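Local coordinates for DUF3863 domain-containing protein (PDB 3LM3) that is of unknown function but is probably a glycoside hydrolase or deacetylase, at residues Gly217-Phe222 with Gly280-Ile285. Residues are numbered along the deposited sequence; the frame is centred on the assembly and turned at random.
Sequences GWTMDF and GWVANI
T219 holds the backbone of A283 with both its own amide and its hydroxyl, a worked example of how a loop can dock on a strand by borrowing its edge. The amide N of T219 donates to A283 O over 2.9 Å, while the A283 N gives its hydrogen to T219 OG1 at 2.8 Å, nearly straight at 165°. That hydroxyl lies beside its own backbone N and anti to the carbonyl carbon (chi1 -58°), from where it can stand in for a carbonyl of a paired strand. A water oxygen 2.7 Å from T219 OG1 also donates to W281 O, extending the polar link two residues back along the strand, from A283 to W281. The carbonyl of A283 also receives a CA-H...O contact from W218.

Beyond this polar centre, W218 and I285 cross at about a right angle. The methyl CD1 of I285 sits over one face of the indole, 3.7 Å from the centroid of the six-membered ring of W218 and 13° off its normal, a CH-pi contact, while I285 CB packs against CE2. The indole NE1 of W218 adds a weak hydrogen bond to I285 O (3.1 Å). An alanine in place of W218 would probably leave I285 CD1 without its aromatic partner and I285 O without its weak NE1 donor, and open a gap beside the strand.

Further out, N284 ND2 is tied to V244 O, and V244 also shares backbone hydrogen bonding with T219, so one neighbouring segment touches both partners. H269 and F270 of helix 255-277 back T219 and V282, and strand 21-29 flanks strand 280-287 in the parallel sheet. The contact thus joins the loop following strand 213-216 to strand 280-287: one backbone bond, a hydroxyl and a water satisfy A283 O, A283 N and W281 O in place of a regular ladder, and the indole adds a face for the methyl of I285 and a weak N-H bond.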
loop_
_atom_site.group_PDB
_atom_site.type_symbol
_atom_site.label_atom_id
_atom_site.label_comp_id
_atom_site.label_asym_id
_atom_site.label_seq_id
_atom_site.Cartn_x
_atom_site.Cartn_y
_atom_site.Cartn_z
ATOM N N GLY A 217 -0.227 0.055 0.547
ATOM C CA GLY A 217 -0.442 1.455 0.900
ATOM C C GLY A 217 -0.897 2.376 -0.230
ATOM O O GLY A 217 -1.669 3.305 0.009
ATOM N N TRP A 218 -0.347 2.173 -1.442
ATOM C CA TRP A 218 -0.656 2.971 -2.622
ATOM C C TRP A 218 -0.873 2.079 -3.835
ATOM O O TRP A 218 0.050 1.412 -4.310
ATOM C CB TRP A 218 0.479 3.941 -2.987
ATOM C CG TRP A 218 0.917 4.966 -2.003
ATOM C CD1 TRP A 218 0.586 6.291 -2.015
ATOM C CD2 TRP A 218 1.808 4.784 -0.907
ATOM N NE1 TRP A 218 1.215 6.938 -0.990
ATOM C CE2 TRP A 218 1.993 6.042 -0.308
ATOM C CE3 TRP A 218 2.483 3.683 -0.387
ATOM C CZ2 TRP A 218 2.797 6.221 0.814
ATOM C CZ3 TRP A 218 3.298 3.867 0.728
ATOM C CH2 TRP A 218 3.433 5.132 1.317
ATOM N N THR A 219 -2.052 2.099 -4.409
ATOM C CA THR A 219 -2.317 1.295 -5.598
ATOM C C THR A 219 -1.447 1.784 -6.757
ATOM O O THR A 219 -1.494 2.959 -7.121
ATOM C CB THR A 219 -3.790 1.358 -5.971
ATOM O OG1 THR A 219 -4.570 0.885 -4.858
ATOM C CG2 THR A 219 -4.082 0.529 -7.239
HETATM N N MSE A 220 -0.703 0.849 -7.339
HETATM C CA MSE A 220 0.184 1.124 -8.465
HETATM C C MSE A 220 -0.469 0.907 -9.818
HETATM O O MSE A 220 -1.305 0.019 -9.993
HETATM C CB MSE A 220 1.406 0.228 -8.407
HETATM C CG MSE A 220 2.325 0.499 -7.258
HETATM SE SE MSE A 220 3.125 2.244 -7.336
HETATM C CE MSE A 220 1.933 3.175 -6.229
ATOM N N ASP A 221 -0.007 1.687 -10.795
ATOM C CA ASP A 221 -0.201 1.312 -12.194
ATOM C C ASP A 221 0.836 0.227 -12.435
ATOM O O ASP A 221 2.036 0.480 -12.391
ATOM C CB ASP A 221 0.017 2.529 -13.073
ATOM C CG ASP A 221 -0.205 2.225 -14.562
ATOM O OD1 ASP A 221 0.128 1.091 -14.981
ATOM O OD2 ASP A 221 -0.734 3.110 -15.306
ATOM N N PHE A 222 0.365 -0.993 -12.694
ATOM C CA PHE A 222 1.272 -2.134 -12.800
ATOM C C PHE A 222 2.327 -1.959 -13.889
ATOM O O PHE A 222 3.466 -2.417 -13.747
ATOM C CB PHE A 222 0.501 -3.430 -13.065
ATOM C CG PHE A 222 -0.307 -3.933 -11.902
ATOM C CD1 PHE A 222 0.304 -4.255 -10.708
ATOM C CD2 PHE A 222 -1.649 -4.251 -12.053
ATOM C CE1 PHE A 222 -0.419 -4.783 -9.666
ATOM C CE2 PHE A 222 -2.382 -4.788 -11.000
ATOM C CZ PHE A 222 -1.756 -5.086 -9.828
ATOM N N GLY A 280 -13.135 -5.075 -5.460
ATOM C CA GLY A 280 -12.048 -4.193 -5.897
ATOM C C GLY A 280 -11.622 -3.322 -4.744
ATOM O O GLY A 280 -12.470 -2.868 -3.983
ATOM N N TRP A 281 -10.321 -3.046 -4.660
ATOM C CA TRP A 281 -9.773 -2.259 -3.562
ATOM C C TRP A 281 -8.625 -1.386 -4.056
ATOM O O TRP A 281 -7.703 -1.873 -4.718
ATOM C CB TRP A 281 -9.275 -3.189 -2.454
ATOM C CG TRP A 281 -8.468 -2.489 -1.388
ATOM C CD1 TRP A 281 -8.839 -1.405 -0.636
ATOM C CD2 TRP A 281 -7.133 -2.824 -0.993
ATOM N NE1 TRP A 281 -7.803 -1.063 0.219
ATOM C CE2 TRP A 281 -6.740 -1.895 -0.012
ATOM C CE3 TRP A 281 -6.223 -3.808 -1.391
ATOM C CZ2 TRP A 281 -5.490 -1.935 0.611
ATOM C CZ3 TRP A 281 -4.993 -3.829 -0.802
ATOM C CH2 TRP A 281 -4.631 -2.913 0.191
ATOM N N VAL A 282 -8.719 -0.102 -3.747
ATOM C CA VAL A 282 -7.708 0.893 -4.005
ATOM C C VAL A 282 -7.256 1.452 -2.657
ATOM O O VAL A 282 -8.083 1.791 -1.795
ATOM C CB VAL A 282 -8.274 2.036 -4.868
ATOM C CG1 VAL A 282 -7.357 3.264 -4.860
ATOM C CG2 VAL A 282 -8.559 1.512 -6.293
ATOM N N ALA A 283 -5.932 1.551 -2.492
ATOM C CA ALA A 283 -5.288 2.106 -1.300
ATOM C C ALA A 283 -4.578 3.394 -1.625
ATOM O O ALA A 283 -3.993 3.533 -2.714
ATOM C CB ALA A 283 -4.268 1.117 -0.741
ATOM N N ASN A 284 -4.596 4.366 -0.720
ATOM C CA ASN A 284 -3.852 5.602 -0.979
ATOM C C ASN A 284 -3.462 6.244 0.335
ATOM O O ASN A 284 -4.117 6.065 1.357
ATOM C CB ASN A 284 -4.687 6.555 -1.825
ATOM C CG ASN A 284 -3.863 7.441 -2.756
ATOM O OD1 ASN A 284 -2.634 7.482 -2.704
ATOM N ND2 ASN A 284 -4.582 8.156 -3.651
ATOM N N ILE A 285 -2.342 6.957 0.299
ATOM C CA ILE A 285 -1.785 7.674 1.458
ATOM C C ILE A 285 -1.430 9.074 0.985
ATOM O O ILE A 285 -0.672 9.225 0.022
ATOM C CB ILE A 285 -0.574 6.980 2.071
ATOM C CG1 ILE A 285 -0.965 5.590 2.597
ATOM C CG2 ILE A 285 0.033 7.857 3.204
ATOM C CD1 ILE A 285 0.221 4.688 2.992
HETATM O O HOH W 1 -4.964 -1.747 -4.963
#